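Local coordinates for Rev protein (Borrelia burgdorferi, PDB 5EQZ) that is of unknown function but folds as an all-helical bundle and is probably a plasmid-encoded lipoprotein of the Lyme disease spirochaete, at residues L24-V27 with N28-G32; E59-L62 with N63-N66; S103-L107 with V108-V112. All blocks are in the same frame, centred on the assembly; numbering follows the deposited sequence.

Contact 1: residues L24-V27 with N28-G32; sequences LALV and NDSSG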
ATOM      1  N   LEU A  24      -9.008  -3.382  -6.967  1.00 19.39           N
ATOM      2  CA  LEU A  24      -9.356  -4.571  -6.199  1.00 22.25           C
ATOM      3  C   LEU A  24      -8.201  -5.564  -6.105  1.00 20.97           C
ATOM      4  O   LEU A  24      -8.226  -6.426  -5.221  1.00 23.68           O
ATOM      5  CB  LEU A  24     -10.580  -5.259  -6.814  1.00 23.81           C
ATOM      6  CG  LEU A  24     -11.901  -4.494  -6.692  1.00 25.87           C
ATOM      7  CD1 LEU A  24     -13.008  -5.260  -7.414  1.00 27.68           C
ATOM      8  CD2 LEU A  24     -12.267  -4.236  -5.231  1.00 25.79           C
ATOM      9  N   ALA A  25      -7.204  -5.461  -6.981  1.00 20.78           N
ATOM     10  CA  ALA A  25      -6.020  -6.327  -6.947  1.00 19.27           C
ATOM     11  C   ALA A  25      -4.902  -5.789  -6.061  1.00 22.46           C
ATOM     12  O   ALA A  25      -3.883  -6.485  -5.884  1.00 23.22           O
ATOM     13  CB  ALA A  25      -5.469  -6.538  -8.361  1.00 20.80           C
ATOM     14  N   LEU A  26      -5.057  -4.582  -5.523  1.00 20.42           N
ATOM     15  CA  LEU A  26      -4.107  -4.057  -4.550  1.00 20.17           C
ATOM     16  C   LEU A  26      -4.036  -4.992  -3.348  1.00 22.08           C
ATOM     17  O   LEU A  26      -5.056  -5.511  -2.877  1.00 21.51           O
ATOM     18  CB  LEU A  26      -4.535  -2.658  -4.100  1.00 22.26           C
ATOM     19  CG  LEU A  26      -4.317  -1.495  -5.068  1.00 23.24           C
ATOM     20  CD1 LEU A  26      -5.072  -0.243  -4.584  1.00 22.34           C
ATOM     21  CD2 LEU A  26      -2.846  -1.197  -5.271  1.00 23.42           C
ATOM     22  N   VAL A  27      -2.818  -5.219  -2.846  1.00 21.83           N
ATOM     23  CA  VAL A  27      -2.604  -6.011  -1.650  1.00 21.36           C
ATOM     24  C   VAL A  27      -1.594  -5.287  -0.773  1.00 22.06           C
ATOM     25  O   VAL A  27      -1.062  -4.236  -1.138  1.00 22.27           O
ATOM     26  CB  VAL A  27      -2.137  -7.443  -1.986  1.00 26.29           C
ATOM     27  CG1 VAL A  27      -3.303  -8.239  -2.561  1.00 26.24           C
ATOM     28  CG2 VAL A  27      -0.982  -7.413  -2.985  1.00 25.68           C
ATOM     29  N   ASN A  28      -1.332  -5.842   0.418  1.00 21.10           N
ATOM     30  CA  ASN A  28      -0.502  -5.118   1.378  1.00 20.81           C
ATOM     31  C   ASN A  28       0.977  -5.093   0.993  1.00 21.17           C
ATOM     32  O   ASN A  28       1.731  -4.302   1.567  1.00 22.82           O
ATOM     33  CB  ASN A  28      -0.663  -5.710   2.783  1.00 26.14           C
ATOM     34  CG  ASN A  28      -2.007  -5.391   3.397  1.00 25.99           C
ATOM     35  OD1 ASN A  28      -2.658  -4.415   3.023  1.00 24.83           O
ATOM     36  ND2 ASN A  28      -2.433  -6.215   4.353  1.00 25.94           N
ATOM     37  N   ASP A  29       1.428  -5.924   0.059  1.00 22.89           N
ATOM     38  CA  ASP A  29       2.792  -5.757  -0.432  1.00 23.26           C
ATOM     39  C   ASP A  29       2.844  -5.054  -1.789  1.00 20.81           C
ATOM     40  O   ASP A  29       3.913  -4.960  -2.387  1.00 23.95           O
ATOM     41  CB  ASP A  29       3.557  -7.098  -0.442  1.00 29.56           C
ATOM     42  CG  ASP A  29       3.099  -8.076  -1.523  1.00 33.75           C
ATOM     43  OD1 ASP A  29       2.047  -7.898  -2.162  1.00 32.21           O
ATOM     44  OD2 ASP A  29       3.833  -9.055  -1.740  1.00 36.45           O
ATOM     45  N   SER A  30       1.726  -4.498  -2.261  1.00 20.87           N
ATOM     46  CA  SER A  30       1.780  -3.623  -3.426  1.00 20.41           C
ATOM     47  C   SER A  30       2.563  -2.363  -3.105  1.00 21.89           C
ATOM     48  O   SER A  30       2.423  -1.792  -2.025  1.00 25.18           O
ATOM     49  CB  SER A  30       0.364  -3.238  -3.874  1.00 20.91           C
ATOM     50  OG  SER A  30      -0.372  -4.389  -4.224  1.00 22.53           O
ATOM     51  N   SER A  31       3.369  -1.902  -4.060  1.00 26.65           N
ATOM     52  CA  SER A  31       4.208  -0.736  -3.804  1.00 33.33           C
ATOM     53  C   SER A  31       3.358   0.506  -3.539  1.00 33.00           C
ATOM     54  O   SER A  31       2.225   0.634  -4.019  1.00 31.55           O
ATOM     55  CB  SER A  31       5.160  -0.482  -4.981  1.00 37.61           C
ATOM     56  OG  SER A  31       4.501   0.167  -6.061  1.00 36.54           O
ATOM     57  N   GLY A  32       3.914   1.421  -2.744  1.00 34.36           N
ATOM     58  CA  GLY A  32       3.243   2.690  -2.520  1.00 36.89           C
ATOM     59  C   GLY A  32       2.966   3.450  -3.805  1.00 37.35           C
ATOM     60  O   GLY A  32       1.920   4.092  -3.936  1.00 34.32           O
TER
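Ser30 folds its hydroxyl back over the turn and places OG against the backbone of Val27. The bond from Val27 N to Ser30 OG is 2.9 Å long and almost straight, 170° at the hydrogen. With OG turned away from its own carbonyl carbon (chi1 -60°), the hydroxyl lies back along the chain. The return bond, Ser30 N to Val27 O at 3.0 Å, closes a type I beta turn from Val27 to Ser30. Val27 and Ser30 thus grip each other twice, once through a side chain and once through backbone alone.

Val27 and Asp29 lie side by side and point the same way. Methyl CG2 of Val27 sits 3.2 Å from Asp29 OD1 and 3.3 Å from Ser30 OG, two oxygens roughly at a right angle as seen from the methyl. Leu26 comes to the serine from another direction, its methyl CD2 reaching Ser30 CB at 4.1 Å, while the leucine also packs on Phe35, Tyr38 and Phe68.

Lysines of helix 55-88 bind the carbonyls of the loop: Lys71 takes those of Leu24 and Leu26, Lys75 those of Asn28 and Ser30. Ser31 OG then receives Lys34 N as the N-cap of helix 32-48. A beta turn running straight into a serine N-cap is the motif here, a compact helix-to-helix connection in an all-helical protein.

Contact 2: residues E59-L62 with N63-N66; sequences EKLL and NLQN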
ATOM      1  N   GLU A  59     -22.801   5.963  -8.903  1.00 27.27           N
ATOM      2  CA  GLU A  59     -22.629   4.876  -7.942  1.00 30.26           C
ATOM      3  C   GLU A  59     -21.338   4.104  -8.210  1.00 26.51           C
ATOM      4  O   GLU A  59     -20.616   3.735  -7.268  1.00 25.97           O
ATOM      5  CB  GLU A  59     -23.844   3.950  -7.984  1.00 34.95           C
ATOM      6  CG  GLU A  59     -23.579   2.579  -7.391  1.00 43.13           C
ATOM      7  CD  GLU A  59     -24.815   1.948  -6.805  1.00 54.17           C
ATOM      8  OE1 GLU A  59     -24.663   1.040  -5.956  1.00 59.10           O
ATOM      9  OE2 GLU A  59     -25.934   2.363  -7.184  1.00 57.54           O
ATOM     10  N   LYS A  60     -21.013   3.873  -9.490  1.00 22.36           N
ATOM     11  CA  LYS A  60     -19.774   3.169  -9.814  1.00 22.81           C
ATOM     12  C   LYS A  60     -18.551   3.943  -9.340  1.00 23.58           C
ATOM     13  O   LYS A  60     -17.591   3.353  -8.823  1.00 20.71           O
ATOM     14  CB  LYS A  60     -19.691   2.904 -11.317  1.00 22.71           C
ATOM     15  CG  LYS A  60     -20.653   1.833 -11.781  1.00 24.61           C
ATOM     16  CD  LYS A  60     -20.801   1.796 -13.296  1.00 26.18           C
ATOM     17  CE  LYS A  60     -19.892   0.784 -13.936  1.00 26.14           C
ATOM     18  NZ  LYS A  60     -20.221  -0.623 -13.511  1.00 23.37           N
ATOM     19  N   LEU A  61     -18.564   5.265  -9.518  1.00 22.47           N
ATOM     20  CA  LEU A  61     -17.468   6.099  -9.040  1.00 22.09           C
ATOM     21  C   LEU A  61     -17.364   6.062  -7.520  1.00 23.87           C
ATOM     22  O   LEU A  61     -16.257   6.014  -6.964  1.00 24.63           O
ATOM     23  CB  LEU A  61     -17.663   7.538  -9.513  1.00 24.24           C
ATOM     24  CG  LEU A  61     -17.091   7.893 -10.872  1.00 29.68           C
ATOM     25  CD1 LEU A  61     -17.519   9.299 -11.243  1.00 35.38           C
ATOM     26  CD2 LEU A  61     -15.571   7.765 -10.841  1.00 31.55           C
ATOM     27  N   LEU A  62     -18.502   6.097  -6.830  1.00 22.54           N
ATOM     28  CA  LEU A  62     -18.485   5.996  -5.373  1.00 25.35           C
ATOM     29  C   LEU A  62     -17.930   4.651  -4.921  1.00 26.59           C
ATOM     30  O   LEU A  62     -17.106   4.581  -3.993  1.00 23.35           O
ATOM     31  CB  LEU A  62     -19.895   6.216  -4.822  1.00 28.56           C
ATOM     32  CG  LEU A  62     -19.980   6.330  -3.300  1.00 33.26           C
ATOM     33  CD1 LEU A  62     -19.135   7.500  -2.810  1.00 34.63           C
ATOM     34  CD2 LEU A  62     -21.427   6.467  -2.832  1.00 36.32           C
ATOM     35  N   ASN A  63     -18.362   3.566  -5.566  1.00 24.52           N
ATOM     36  CA  ASN A  63     -17.798   2.261  -5.235  1.00 27.39           C
ATOM     37  C   ASN A  63     -16.294   2.233  -5.468  1.00 23.25           C
ATOM     38  O   ASN A  63     -15.547   1.655  -4.669  1.00 23.96           O
ATOM     39  CB  ASN A  63     -18.504   1.171  -6.042  1.00 27.08           C
ATOM     40  CG  ASN A  63     -19.952   0.997  -5.629  1.00 26.61           C
ATOM     41  OD1 ASN A  63     -20.347   1.392  -4.532  1.00 27.47           O
ATOM     42  ND2 ASN A  63     -20.755   0.389  -6.500  1.00 27.74           N
ATOM     43  N   LEU A  64     -15.825   2.853  -6.553  1.00 17.80           N
ATOM     44  CA  LEU A  64     -14.395   2.880  -6.841  1.00 19.29           C
ATOM     45  C   LEU A  64     -13.614   3.610  -5.750  1.00 20.49           C
ATOM     46  O   LEU A  64     -12.564   3.132  -5.299  1.00 20.95           O
ATOM     47  CB  LEU A  64     -14.158   3.518  -8.206  1.00 14.27           C
ATOM     48  CG  LEU A  64     -12.715   3.841  -8.569  1.00 18.23           C
ATOM     49  CD1 LEU A  64     -11.873   2.569  -8.635  1.00 20.19           C
ATOM     50  CD2 LEU A  64     -12.647   4.655  -9.876  1.00 20.30           C
ATOM     51  N   GLN A  65     -14.101   4.770  -5.307  1.00 18.95           N
ATOM     52  CA  GLN A  65     -13.416   5.453  -4.211  1.00 19.31           C
ATOM     53  C   GLN A  65     -13.478   4.641  -2.921  1.00 23.66           C
ATOM     54  O   GLN A  65     -12.468   4.525  -2.212  1.00 24.71           O
ATOM     55  CB  GLN A  65     -13.994   6.850  -3.988  1.00 26.19           C
ATOM     56  CG  GLN A  65     -14.059   7.714  -5.241  1.00 30.41           C
ATOM     57  CD  GLN A  65     -15.101   8.821  -5.122  1.00 38.78           C
ATOM     58  OE1 GLN A  65     -14.997   9.675  -4.253  1.00 40.85           O
ATOM     59  NE2 GLN A  65     -16.105   8.805  -5.985  1.00 43.57           N
ATOM     60  N   ASN A  66     -14.644   4.065  -2.599  1.00 21.33           N
ATOM     61  CA  ASN A  66     -14.762   3.298  -1.359  1.00 25.80           C
ATOM     62  C   ASN A  66     -13.778   2.132  -1.340  1.00 24.78           C
ATOM     63  O   ASN A  66     -13.106   1.884  -0.324  1.00 25.89           O
ATOM     64  CB  ASN A  66     -16.185   2.783  -1.173  1.00 30.09           C
ATOM     65  CG  ASN A  66     -17.170   3.890  -0.843  1.00 32.17           C
ATOM     66  OD1 ASN A  66     -16.786   4.981  -0.427  1.00 32.96           O
ATOM     67  ND2 ASN A  66     -18.455   3.601  -1.015  1.00 33.90           N
TER
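Gln65 lays its side chain back along the helix so that NE2 reaches Leu61 O, the same carbonyl that its own backbone N uses. The main-chain bond from Gln65 N to Leu61 O is 3.0 Å and nearly straight; the bond from Gln65 NE2, also 3.0 Å, is bent to 143° and weak. CG stands anti to the carbonyl carbon (chi1 -52°), which carries the amide back toward the preceding turn, and the last torsion turns NE2 onto the oxygen.

Asn63 and Asn66 share one conformation, each with CG beside its backbone N and the amide lying over the carbonyl four residues earlier. Asn63 ND2 comes 3.4 Å from Glu59 O, and Asn66 ND2 equally near Leu62 O, but both angles are too poor for hydrogen bonds; the backbone nitrogens bond to these oxygens instead. The side chain of Glu59 passes Asn63 ND2 at 3.7 Å from CG, with the carboxylate and amide planes 72° apart. Leu62 crosses Asn66 at a slant, its CG 3.9 Å from ND2.

On another side of the helix, Leu61 and Leu64 meet loosely through their CD2 methyls, 4.4 Å apart. Contacts mostly four residues apart such as these belong to one continuous helix, 55-88, in a region predicted to form a coiled coil. Both leucines are buried between helices: Leu61 packs on Ile16 of helix 10-24, where Lys60 forms a salt bridge with Asp17, and Leu64 faces Ile42 of helix 32-48, which Gln65 also touches.

Contact 3: residues S103-L107 with V108-V112; sequences SEAKL and VGVTV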
ATOM      1  N   SER A 103      11.376 -10.952   7.030  1.00 20.19           N
ATOM      2  CA  SER A 103      10.091 -11.444   6.540  1.00 21.96           C
ATOM      3  C   SER A 103       8.964 -10.455   6.828  1.00 22.41           C
ATOM      4  O   SER A 103       8.038 -10.318   6.018  1.00 20.30           O
ATOM      5  CB  SER A 103       9.775 -12.805   7.151  1.00 29.89           C
ATOM      6  OG  SER A 103       9.394 -12.667   8.503  1.00 34.28           O
ATOM      7  N   GLU A 104       9.019  -9.762   7.973  1.00 22.88           N
ATOM      8  CA  GLU A 104       8.001  -8.755   8.283  1.00 23.60           C
ATOM      9  C   GLU A 104       8.048  -7.612   7.280  1.00 22.38           C
ATOM     10  O   GLU A 104       7.002  -7.104   6.838  1.00 21.59           O
ATOM     11  CB  GLU A 104       8.207  -8.217   9.699  1.00 24.59           C
ATOM     12  CG  GLU A 104       7.819  -9.171  10.813  1.00 28.53           C
ATOM     13  CD  GLU A 104       6.327  -9.389  10.918  1.00 33.74           C
ATOM     14  OE1 GLU A 104       5.915 -10.538  11.159  1.00 38.47           O
ATOM     15  OE2 GLU A 104       5.559  -8.415  10.753  1.00 34.56           O
ATOM     16  N   ALA A 105       9.252  -7.177   6.920  1.00 20.62           N
ATOM     17  CA  ALA A 105       9.372  -6.147   5.900  1.00 19.51           C
ATOM     18  C   ALA A 105       8.863  -6.658   4.562  1.00 19.37           C
ATOM     19  O   ALA A 105       8.126  -5.951   3.860  1.00 18.46           O
ATOM     20  CB  ALA A 105      10.825  -5.682   5.789  1.00 20.36           C
ATOM     21  N   LYS A 106       9.239  -7.888   4.197  1.00 15.94           N
ATOM     22  CA  LYS A 106       8.848  -8.434   2.899  1.00 18.21           C
ATOM     23  C   LYS A 106       7.332  -8.509   2.771  1.00 21.18           C
ATOM     24  O   LYS A 106       6.779  -8.223   1.698  1.00 20.74           O
ATOM     25  CB  LYS A 106       9.485  -9.812   2.702  1.00 20.01           C
ATOM     26  CG  LYS A 106       9.076 -10.513   1.430  1.00 26.10           C
ATOM     27  CD  LYS A 106       9.981 -11.705   1.119  1.00 31.79           C
ATOM     28  CE  LYS A 106       9.383 -12.569   0.008  1.00 38.27           C
ATOM     29  NZ  LYS A 106       9.967 -13.942  -0.029  1.00 42.81           N
ATOM     30  N   LEU A 107       6.640  -8.859   3.863  1.00 20.96           N
ATOM     31  CA  LEU A 107       5.179  -8.944   3.836  1.00 22.98           C
ATOM     32  C   LEU A 107       4.508  -7.617   3.488  1.00 20.35           C
ATOM     33  O   LEU A 107       3.378  -7.623   2.978  1.00 22.27           O
ATOM     34  CB  LEU A 107       4.658  -9.446   5.187  1.00 25.58           C
ATOM     35  CG  LEU A 107       4.857 -10.946   5.426  1.00 32.27           C
ATOM     36  CD1 LEU A 107       4.375 -11.342   6.818  1.00 34.26           C
ATOM     37  CD2 LEU A 107       4.150 -11.765   4.351  1.00 35.62           C
ATOM     38  N   VAL A 108       5.144  -6.483   3.757  1.00 19.90           N
ATOM     39  CA  VAL A 108       4.543  -5.198   3.409  1.00 19.22           C
ATOM     40  C   VAL A 108       5.269  -4.537   2.237  1.00 20.11           C
ATOM     41  O   VAL A 108       5.211  -3.314   2.080  1.00 20.08           O
ATOM     42  CB  VAL A 108       4.435  -4.260   4.623  1.00 19.66           C
ATOM     43  CG1 VAL A 108       3.421  -4.823   5.624  1.00 20.77           C
ATOM     44  CG2 VAL A 108       5.797  -4.023   5.304  1.00 18.39           C
ATOM     45  N   GLY A 109       5.939  -5.333   1.406  1.00 20.47           N
ATOM     46  CA  GLY A 109       6.550  -4.834   0.192  1.00 21.79           C
ATOM     47  C   GLY A 109       7.857  -4.099   0.347  1.00 24.07           C
ATOM     48  O   GLY A 109       8.250  -3.363  -0.569  1.00 28.38           O
ATOM     49  N   VAL A 110       8.569  -4.299   1.460  1.00 22.60           N
ATOM     50  CA  VAL A 110       9.820  -3.616   1.755  1.00 22.16           C
ATOM     51  C   VAL A 110      10.936  -4.658   1.758  1.00 23.46           C
ATOM     52  O   VAL A 110      10.858  -5.658   2.484  1.00 23.12           O
ATOM     53  CB  VAL A 110       9.750  -2.873   3.098  1.00 18.62           C
ATOM     54  CG1 VAL A 110      11.078  -2.255   3.433  1.00 21.55           C
ATOM     55  CG2 VAL A 110       8.647  -1.783   3.050  1.00 21.52           C
ATOM     56  N   THR A 111      11.956  -4.431   0.935  1.00 26.56           N
ATOM     57  CA  THR A 111      13.095  -5.335   0.790  1.00 27.70           C
ATOM     58  C   THR A 111      14.260  -4.816   1.624  1.00 27.15           C
ATOM     59  O   THR A 111      14.805  -3.745   1.329  1.00 28.43           O
ATOM     60  CB  THR A 111      13.519  -5.444  -0.679  1.00 31.56           C
ATOM     61  OG1 THR A 111      12.566  -6.228  -1.408  1.00 31.75           O
ATOM     62  CG2 THR A 111      14.902  -6.084  -0.806  1.00 34.98           C
ATOM     63  N   VAL A 112      14.641  -5.563   2.658  1.00 24.60           N
ATOM     64  CA  VAL A 112      15.861  -5.244   3.392  1.00 25.70           C
ATOM     65  C   VAL A 112      16.844  -6.390   3.184  1.00 24.44           C
ATOM     66  O   VAL A 112      16.422  -7.545   3.001  1.00 21.46           O
ATOM     67  CB  VAL A 112      15.591  -4.998   4.885  1.00 25.10           C
ATOM     68  CG1 VAL A 112      14.642  -3.828   5.075  1.00 29.42           C
ATOM     69  CG2 VAL A 112      15.041  -6.244   5.552  1.00 23.25           C
TER
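Val108 sets one methyl against the carbonyl oxygens of Ala105 and Glu104, just where the chain leaves helix 95-107. Its CB and CG1 merely lie beside the peptide that joins Leu107 to Val108. CG2, the branch placed between the backbone N and the carbonyl carbon, reaches back to the carbonyl oxygens at the helix end, 3.4 Å from Ala105 O and 3.6 Å from Glu104 O. A methyl therefore lies against two carbonyls of the final turn.

Ala105 O is the hub of the ending. Val110 N bonds to it at 2.9 Å and Val108 N at 3.0 Å, from opposite faces of the carbonyl plane. Gly109 N binds Lys106 O, and the glycine's positive phi of 78° turns the chain back; with the Val110 bond this makes a Schellman motif with Gly109 as C-prime residue. The reversal lays Val110 against the helix, its CB 4.0 Å from Ala105 CB, and Val112 CG2 adds a looser contact to the same methyl.

Beyond the cap, the valines spread over two helices. Val108 packs on Ala78 and Ala82 of helix 55-88, and its carbonyl is bound by Lys75 of that helix. Val110 leans on Gln133 and Ile134 of helix 122-142, and Val112 on Ala130 and Gln133, so the departing loop is held between helix 95-107 and helix 122-142.

Overall arrangement
Contacts 1 and 3 are chain reversals that meet: Asp29 CB packs on Leu107 O and Gly109 N, and Lys75 of helix 55-88 binds carbonyls in both. That helix packs on both and contains contact 2, centre to centre about 18 Å from contact 1 and about 30 Å from contact 3. Contact 1, nearest the chain's centre, buries Leu26 and Ser30 but exposes Val27 and Asp29; contact 2, farthest out, buries Leu61 and Leu64 and exposes Glu59, Leu62 and Asn66; contact 3 buries Ala105, Val108, Val110 and Val112. Hydroxyl and backbone bonding shape contact 1, backbone capping with apolar packing contact 3; in contact 2 polar side chains and leucines accompany regular helix bonds.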